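Local coordinates for protein enoyl-CoA hydratase (Thermus thermophilus, PDB 1WZ8) that probably catalyses the reversible hydration of enoyl-CoA thioesters, as a hexameric member of the crotonase family, at residues F103-A115 with V195-A207. Residues are numbered along the deposited sequence; the frame is centred on the assembly and turned at random.
Sequences FPRPVVAAVEKVA and VYEKALEVAERLA
Val108 is the main bump of the strand and sits in a hollow of helix 195-207. Ala199 and Ala203 form the floor of the hollow, Val202 and Leu206 its walls. Val108 CG1 is anti to the backbone N (chi1 179°), which turns this methyl to the floor and CG2 toward Ala203 and Leu206. Val108 CG1 rests on the helix backbone, 3.7 Å from Ala199 O. CG2 lies over Ala203 and against CG1 of Val202. Val108 CG2 also meets Leu206 CD1 at 3.5 Å, a tight fit for two methyl groups.

Leu206 packs where the loop enters the strand, against Pro106 and Val108. Leu206 CD1 touches both Val108 CG2 and Pro106 CB, the latter at 3.8 Å. Ala110 and Ala199 meet where both sides are small. Ala110 CB and Ala199 CB are 3.6 Å apart, and this lets the backbones come close. Ala110 CB also lies at the edge of the Tyr196 ring, near its plane.

This is the crotonase fold. Strand 107-111 is inside the main sheet, between strands 57-62 and 128-132, and the helix packs on one sheet face. It runs almost antiparallel to the strand, at 173°, with the axes 7.6 Å apart at closest approach. The helix also touches both neighbouring strands, through Tyr196 and Leu200 on Leu59 and through Val202 on Ile128. Leu171 of a neighbouring subunit packs on Val202 and Leu206.

At the start of the helix, Val195 CG1 packs against Val111 O and Glu112 CG. Val195 CG1 is 3.8 Å from Glu112 CG. The Glu112 carboxylate is joined to the helix by a water. This water donates to Glu112 OE2 at 2.8 Å and accepts from Tyr196 N at 3.0 Å. Glu112 OE1 forms a salt bridge with Arg61, which also makes a cation-pi contact with Tyr196.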
ATOM      1  N   PHE A 103       0.224 -17.590  13.305  1.00 12.79           N
ATOM      2  CA  PHE A 103       0.814 -18.671  14.080  1.00 13.13           C
ATOM      3  C   PHE A 103       2.150 -18.937  13.388  1.00 11.98           C
ATOM      4  O   PHE A 103       2.213 -18.961  12.166  1.00 11.15           O
ATOM      5  CB  PHE A 103      -0.062 -19.920  14.029  1.00 14.02           C
ATOM      6  CG  PHE A 103       0.407 -21.012  14.938  1.00 14.74           C
ATOM      7  CD1 PHE A 103       0.417 -20.823  16.316  1.00 16.27           C
ATOM      8  CD2 PHE A 103       0.883 -22.210  14.421  1.00 14.06           C
ATOM      9  CE1 PHE A 103       0.898 -21.812  17.171  1.00 17.73           C
ATOM     10  CE2 PHE A 103       1.367 -23.210  15.267  1.00 14.79           C
ATOM     11  CZ  PHE A 103       1.377 -23.010  16.643  1.00 15.71           C
ATOM     12  N   PRO A 104       3.234 -19.139  14.157  1.00 12.87           N
ATOM     13  CA  PRO A 104       4.544 -19.384  13.537  1.00 13.23           C
ATOM     14  C   PRO A 104       4.761 -20.663  12.731  1.00 12.70           C
ATOM     15  O   PRO A 104       5.566 -20.671  11.793  1.00 12.76           O
ATOM     16  CB  PRO A 104       5.508 -19.276  14.716  1.00 15.14           C
ATOM     17  CG  PRO A 104       4.672 -19.745  15.873  1.00 19.22           C
ATOM     18  CD  PRO A 104       3.352 -19.060  15.624  1.00 14.23           C
ATOM     19  N   ARG A 105       4.064 -21.738  13.084  1.00 10.30           N
ATOM     20  CA  ARG A 105       4.234 -23.004  12.377  1.00 10.77           C
ATOM     21  C   ARG A 105       3.223 -23.192  11.247  1.00 10.28           C
ATOM     22  O   ARG A 105       2.133 -22.619  11.267  1.00  8.44           O
ATOM     23  CB  ARG A 105       4.109 -24.180  13.356  1.00 10.61           C
ATOM     24  CG  ARG A 105       4.824 -23.970  14.673  1.00 13.93           C
ATOM     25  CD  ARG A 105       6.273 -23.581  14.451  1.00 14.02           C
ATOM     26  NE  ARG A 105       6.864 -23.009  15.656  1.00 16.79           N
ATOM     27  CZ  ARG A 105       8.030 -22.373  15.680  1.00 17.97           C
ATOM     28  NH1 ARG A 105       8.730 -22.231  14.561  1.00 18.46           N
ATOM     29  NH2 ARG A 105       8.487 -21.864  16.816  1.00 20.42           N
ATOM     30  N   PRO A 106       3.588 -23.993  10.235  1.00 10.41           N
ATOM     31  CA  PRO A 106       2.694 -24.250   9.105  1.00 10.27           C
ATOM     32  C   PRO A 106       1.433 -24.945   9.595  1.00 11.53           C
ATOM     33  O   PRO A 106       1.493 -25.793  10.485  1.00 12.30           O
ATOM     34  CB  PRO A 106       3.528 -25.156   8.201  1.00 11.20           C
ATOM     35  CG  PRO A 106       4.934 -24.691   8.476  1.00 10.55           C
ATOM     36  CD  PRO A 106       4.926 -24.558   9.985  1.00 11.64           C
ATOM     37  N   VAL A 107       0.299 -24.572   9.011  1.00 10.08           N
ATOM     38  CA  VAL A 107      -0.991 -25.146   9.373  1.00  9.68           C
ATOM     39  C   VAL A 107      -1.587 -25.820   8.146  1.00 10.25           C
ATOM     40  O   VAL A 107      -1.651 -25.226   7.074  1.00 10.47           O
ATOM     41  CB  VAL A 107      -1.965 -24.049   9.874  1.00 10.56           C
ATOM     42  CG1 VAL A 107      -3.334 -24.657  10.190  1.00 11.76           C
ATOM     43  CG2 VAL A 107      -1.386 -23.364  11.100  1.00  9.48           C
ATOM     44  N   VAL A 108      -2.014 -27.067   8.312  1.00  9.73           N
ATOM     45  CA  VAL A 108      -2.605 -27.837   7.232  1.00 10.39           C
ATOM     46  C   VAL A 108      -4.048 -28.160   7.601  1.00 10.51           C
ATOM     47  O   VAL A 108      -4.338 -28.474   8.753  1.00 10.27           O
ATOM     48  CB  VAL A 108      -1.857 -29.177   7.024  1.00 10.89           C
ATOM     49  CG1 VAL A 108      -2.516 -29.977   5.902  1.00 12.90           C
ATOM     50  CG2 VAL A 108      -0.386 -28.916   6.714  1.00 10.00           C
ATOM     51  N   ALA A 109      -4.947 -28.072   6.629  1.00  9.79           N
ATOM     52  CA  ALA A 109      -6.348 -28.382   6.878  1.00 11.51           C
ATOM     53  C   ALA A 109      -6.795 -29.575   6.043  1.00 11.83           C
ATOM     54  O   ALA A 109      -6.588 -29.608   4.831  1.00 11.45           O
ATOM     55  CB  ALA A 109      -7.219 -27.172   6.564  1.00 10.22           C
ATOM     56  N   ALA A 110      -7.393 -30.566   6.700  1.00 13.31           N
ATOM     57  CA  ALA A 110      -7.905 -31.747   6.005  1.00 11.65           C
ATOM     58  C   ALA A 110      -9.379 -31.425   5.807  1.00 12.20           C
ATOM     59  O   ALA A 110     -10.214 -31.733   6.656  1.00 12.24           O
ATOM     60  CB  ALA A 110      -7.738 -32.991   6.873  1.00 11.53           C
ATOM     61  N   VAL A 111      -9.689 -30.796   4.680  1.00 11.83           N
ATOM     62  CA  VAL A 111     -11.054 -30.370   4.387  1.00 11.26           C
ATOM     63  C   VAL A 111     -11.909 -31.482   3.789  1.00 13.33           C
ATOM     64  O   VAL A 111     -11.917 -31.700   2.580  1.00 13.16           O
ATOM     65  CB  VAL A 111     -11.030 -29.159   3.442  1.00 12.22           C
ATOM     66  CG1 VAL A 111     -12.378 -28.465   3.442  1.00 13.89           C
ATOM     67  CG2 VAL A 111      -9.924 -28.197   3.877  1.00 11.97           C
ATOM     68  N   GLU A 112     -12.645 -32.162   4.660  1.00 12.33           N
ATOM     69  CA  GLU A 112     -13.501 -33.269   4.262  1.00 14.75           C
ATOM     70  C   GLU A 112     -14.958 -32.880   4.044  1.00 14.83           C
ATOM     71  O   GLU A 112     -15.564 -32.217   4.882  1.00 13.48           O
ATOM     72  CB  GLU A 112     -13.448 -34.371   5.325  1.00 15.25           C
ATOM     73  CG  GLU A 112     -12.071 -34.962   5.567  1.00 16.72           C
ATOM     74  CD  GLU A 112     -12.048 -35.886   6.771  1.00 18.59           C
ATOM     75  OE1 GLU A 112     -12.222 -35.393   7.907  1.00 17.44           O
ATOM     76  OE2 GLU A 112     -11.862 -37.108   6.582  1.00 19.42           O
ATOM     77  N   LYS A 113     -15.497 -33.301   2.902  1.00 14.99           N
ATOM     78  CA  LYS A 113     -16.897 -33.089   2.537  1.00 16.04           C
ATOM     79  C   LYS A 113     -17.477 -31.687   2.431  1.00 14.57           C
ATOM     80  O   LYS A 113     -18.070 -31.347   1.410  1.00 13.87           O
ATOM     81  CB  LYS A 113     -17.800 -33.895   3.475  1.00 16.54           C
ATOM     82  CG  LYS A 113     -17.539 -35.389   3.460  1.00 19.87           C
ATOM     83  CD  LYS A 113     -18.570 -36.127   4.293  1.00 20.18           C
ATOM     84  CE  LYS A 113     -18.259 -37.616   4.347  1.00 24.07           C
ATOM     85  NZ  LYS A 113     -16.912 -37.854   4.934  1.00 23.51           N
ATOM     86  N   VAL A 114     -17.345 -30.885   3.485  1.00 14.42           N
ATOM     87  CA  VAL A 114     -17.915 -29.547   3.464  1.00 13.31           C
ATOM     88  C   VAL A 114     -17.092 -28.480   4.187  1.00 13.12           C
ATOM     89  O   VAL A 114     -16.515 -28.727   5.243  1.00 13.15           O
ATOM     90  CB  VAL A 114     -19.329 -29.541   4.100  1.00 17.05           C
ATOM     91  CG1 VAL A 114     -19.971 -28.176   3.926  1.00 18.87           C
ATOM     92  CG2 VAL A 114     -20.202 -30.628   3.477  1.00 20.59           C
ATOM     93  N   ALA A 115     -17.069 -27.289   3.598  1.00 14.62           N
ATOM     94  CA  ALA A 115     -16.380 -26.131   4.156  1.00 12.41           C
ATOM     95  C   ALA A 115     -17.185 -24.934   3.672  1.00 13.36           C
ATOM     96  O   ALA A 115     -17.086 -24.538   2.514  1.00 11.02           O
ATOM     97  CB  ALA A 115     -14.940 -26.053   3.643  1.00 13.46           C
ATOM     98  N   VAL A 195      -8.378 -37.755   1.738  1.00 15.38           N
ATOM     99  CA  VAL A 195      -8.144 -36.415   2.279  1.00 14.31           C
ATOM    100  C   VAL A 195      -7.311 -36.382   3.556  1.00 15.15           C
ATOM    101  O   VAL A 195      -6.225 -35.792   3.579  1.00 14.57           O
ATOM    102  CB  VAL A 195      -9.482 -35.668   2.518  1.00 15.17           C
ATOM    103  CG1 VAL A 195      -9.218 -34.293   3.143  1.00 13.74           C
ATOM    104  CG2 VAL A 195     -10.226 -35.512   1.191  1.00 15.40           C
ATOM    105  N   TYR A 196      -7.806 -37.002   4.622  1.00 14.28           N
ATOM    106  CA  TYR A 196      -7.054 -37.002   5.870  1.00 15.46           C
ATOM    107  C   TYR A 196      -5.659 -37.605   5.690  1.00 14.57           C
ATOM    108  O   TYR A 196      -4.668 -37.055   6.169  1.00 16.49           O
ATOM    109  CB  TYR A 196      -7.798 -37.769   6.965  1.00 15.49           C
ATOM    110  CG  TYR A 196      -7.003 -37.843   8.248  1.00 15.57           C
ATOM    111  CD1 TYR A 196      -6.753 -36.698   9.000  1.00 15.33           C
ATOM    112  CD2 TYR A 196      -6.455 -39.050   8.684  1.00 16.62           C
ATOM    113  CE1 TYR A 196      -5.974 -36.752  10.158  1.00 17.06           C
ATOM    114  CE2 TYR A 196      -5.674 -39.112   9.839  1.00 16.60           C
ATOM    115  CZ  TYR A 196      -5.439 -37.960  10.569  1.00 17.14           C
ATOM    116  OH  TYR A 196      -4.664 -38.014  11.708  1.00 18.01           O
ATOM    117  N   GLU A 197      -5.583 -38.738   5.000  1.00 16.74           N
ATOM    118  CA  GLU A 197      -4.302 -39.398   4.765  1.00 16.50           C
ATOM    119  C   GLU A 197      -3.273 -38.482   4.102  1.00 16.33           C
ATOM    120  O   GLU A 197      -2.120 -38.417   4.539  1.00 14.78           O
ATOM    121  CB  GLU A 197      -4.506 -40.649   3.905  1.00 18.94           C
ATOM    122  CG  GLU A 197      -3.224 -41.278   3.391  1.00 24.59           C
ATOM    123  CD  GLU A 197      -3.479 -42.554   2.610  1.00 28.71           C
ATOM    124  OE1 GLU A 197      -3.959 -43.531   3.223  1.00 30.47           O
ATOM    125  OE2 GLU A 197      -3.209 -42.578   1.389  1.00 30.07           O
ATOM    126  N   LYS A 198      -3.684 -37.786   3.044  1.00 13.80           N
ATOM    127  CA  LYS A 198      -2.782 -36.885   2.328  1.00 13.15           C
ATOM    128  C   LYS A 198      -2.460 -35.658   3.176  1.00 12.12           C
ATOM    129  O   LYS A 198      -1.327 -35.184   3.186  1.00  9.89           O
ATOM    130  CB  LYS A 198      -3.414 -36.439   1.004  1.00 14.37           C
ATOM    131  CG  LYS A 198      -2.542 -35.510   0.161  1.00 15.38           C
ATOM    132  CD  LYS A 198      -1.268 -36.209  -0.320  1.00 20.16           C
ATOM    133  CE  LYS A 198      -0.431 -35.304  -1.215  1.00 20.62           C
ATOM    134  NZ  LYS A 198       0.794 -35.989  -1.731  1.00 22.74           N
ATOM    135  N   ALA A 199      -3.458 -35.139   3.881  1.00 11.05           N
ATOM    136  CA  ALA A 199      -3.230 -33.969   4.721  1.00 11.53           C
ATOM    137  C   ALA A 199      -2.195 -34.293   5.797  1.00 12.41           C
ATOM    138  O   ALA A 199      -1.310 -33.489   6.088  1.00 13.33           O
ATOM    139  CB  ALA A 199      -4.536 -33.517   5.362  1.00  9.92           C
ATOM    140  N   LEU A 200      -2.306 -35.478   6.388  1.00 13.76           N
ATOM    141  CA  LEU A 200      -1.363 -35.893   7.422  1.00 13.33           C
ATOM    142  C   LEU A 200       0.037 -36.030   6.823  1.00 13.36           C
ATOM    143  O   LEU A 200       1.031 -35.642   7.440  1.00 13.54           O
ATOM    144  CB  LEU A 200      -1.811 -37.226   8.040  1.00 14.76           C
ATOM    145  CG  LEU A 200      -0.897 -37.788   9.131  1.00 15.29           C
ATOM    146  CD1 LEU A 200      -0.737 -36.761  10.247  1.00 15.14           C
ATOM    147  CD2 LEU A 200      -1.472 -39.093   9.664  1.00 17.07           C
ATOM    148  N   GLU A 201       0.113 -36.576   5.614  1.00 12.31           N
ATOM    149  CA  GLU A 201       1.391 -36.746   4.928  1.00 13.35           C
ATOM    150  C   GLU A 201       2.054 -35.379   4.722  1.00 12.11           C
ATOM    151  O   GLU A 201       3.270 -35.213   4.908  1.00 10.23           O
ATOM    152  CB  GLU A 201       1.163 -37.420   3.574  1.00 16.69           C
ATOM    153  CG  GLU A 201       2.432 -37.637   2.761  1.00 21.20           C
ATOM    154  CD  GLU A 201       2.137 -38.055   1.332  1.00 27.32           C
ATOM    155  OE1 GLU A 201       1.429 -39.068   1.135  1.00 29.01           O
ATOM    156  OE2 GLU A 201       2.613 -37.368   0.403  1.00 30.76           O
ATOM    157  N   VAL A 202       1.246 -34.403   4.323  1.00 11.98           N
ATOM    158  CA  VAL A 202       1.738 -33.049   4.102  1.00 12.50           C
ATOM    159  C   VAL A 202       2.237 -32.472   5.424  1.00 12.10           C
ATOM    160  O   VAL A 202       3.332 -31.910   5.500  1.00 11.27           O
ATOM    161  CB  VAL A 202       0.618 -32.141   3.531  1.00 11.02           C
ATOM    162  CG1 VAL A 202       1.103 -30.700   3.446  1.00 12.14           C
ATOM    163  CG2 VAL A 202       0.210 -32.634   2.146  1.00 12.98           C
ATOM    164  N   ALA A 203       1.430 -32.620   6.469  1.00 13.63           N
ATOM    165  CA  ALA A 203       1.799 -32.101   7.782  1.00 14.35           C
ATOM    166  C   ALA A 203       3.092 -32.738   8.272  1.00 14.41           C
ATOM    167  O   ALA A 203       3.968 -32.053   8.799  1.00 13.51           O
ATOM    168  CB  ALA A 203       0.679 -32.357   8.782  1.00 13.89           C
ATOM    169  N   GLU A 204       3.215 -34.051   8.100  1.00 14.26           N
ATOM    170  CA  GLU A 204       4.419 -34.735   8.546  1.00 15.44           C
ATOM    171  C   GLU A 204       5.638 -34.193   7.809  1.00 14.78           C
ATOM    172  O   GLU A 204       6.671 -33.932   8.431  1.00 13.53           O
ATOM    173  CB  GLU A 204       4.297 -36.246   8.325  1.00 19.34           C
ATOM    174  CG  GLU A 204       5.477 -37.034   8.879  1.00 24.13           C
ATOM    175  CD  GLU A 204       5.231 -38.530   8.890  1.00 27.18           C
ATOM    176  OE1 GLU A 204       6.104 -39.271   9.387  1.00 31.91           O
ATOM    177  OE2 GLU A 204       4.167 -38.966   8.407  1.00 28.97           O
ATOM    178  N   ARG A 205       5.514 -34.017   6.492  1.00 14.11           N
ATOM    179  CA  ARG A 205       6.611 -33.491   5.678  1.00 15.40           C
ATOM    180  C   ARG A 205       7.038 -32.117   6.175  1.00 14.41           C
ATOM    181  O   ARG A 205       8.229 -31.806   6.215  1.00 14.01           O
ATOM    182  CB  ARG A 205       6.207 -33.380   4.201  1.00 17.06           C
ATOM    183  CG  ARG A 205       6.236 -34.693   3.426  1.00 23.42           C
ATOM    184  CD  ARG A 205       5.887 -34.464   1.953  1.00 25.87           C
ATOM    185  NE  ARG A 205       6.876 -33.641   1.257  1.00 28.87           N
ATOM    186  CZ  ARG A 205       6.695 -33.119   0.049  1.00 29.44           C
ATOM    187  NH1 ARG A 205       5.560 -33.329  -0.604  1.00 30.53           N
ATOM    188  NH2 ARG A 205       7.645 -32.382  -0.510  1.00 30.05           N
ATOM    189  N   LEU A 206       6.063 -31.290   6.534  1.00 13.22           N
ATOM    190  CA  LEU A 206       6.354 -29.956   7.042  1.00 13.76           C
ATOM    191  C   LEU A 206       7.078 -30.054   8.382  1.00 14.31           C
ATOM    192  O   LEU A 206       7.994 -29.282   8.654  1.00 14.46           O
ATOM    193  CB  LEU A 206       5.062 -29.160   7.205  1.00 12.11           C
ATOM    194  CG  LEU A 206       4.394 -28.743   5.891  1.00 11.79           C
ATOM    195  CD1 LEU A 206       2.964 -28.310   6.152  1.00  8.21           C
ATOM    196  CD2 LEU A 206       5.194 -27.620   5.247  1.00 12.28           C
ATOM    197  N   ALA A 207       6.668 -31.009   9.214  1.00 14.67           N
ATOM    198  CA  ALA A 207       7.298 -31.195  10.518  1.00 14.81           C
ATOM    199  C   ALA A 207       8.737 -31.675  10.344  1.00 15.13           C
ATOM    200  O   ALA A 207       9.558 -31.538  11.243  1.00 17.87           O
ATOM    201  CB  ALA A 207       6.504 -32.202  11.353  1.00 17.12           C
TER
HETATM  202  O   HOH W   1     -10.401 -38.427   4.535  1.00 14.72           O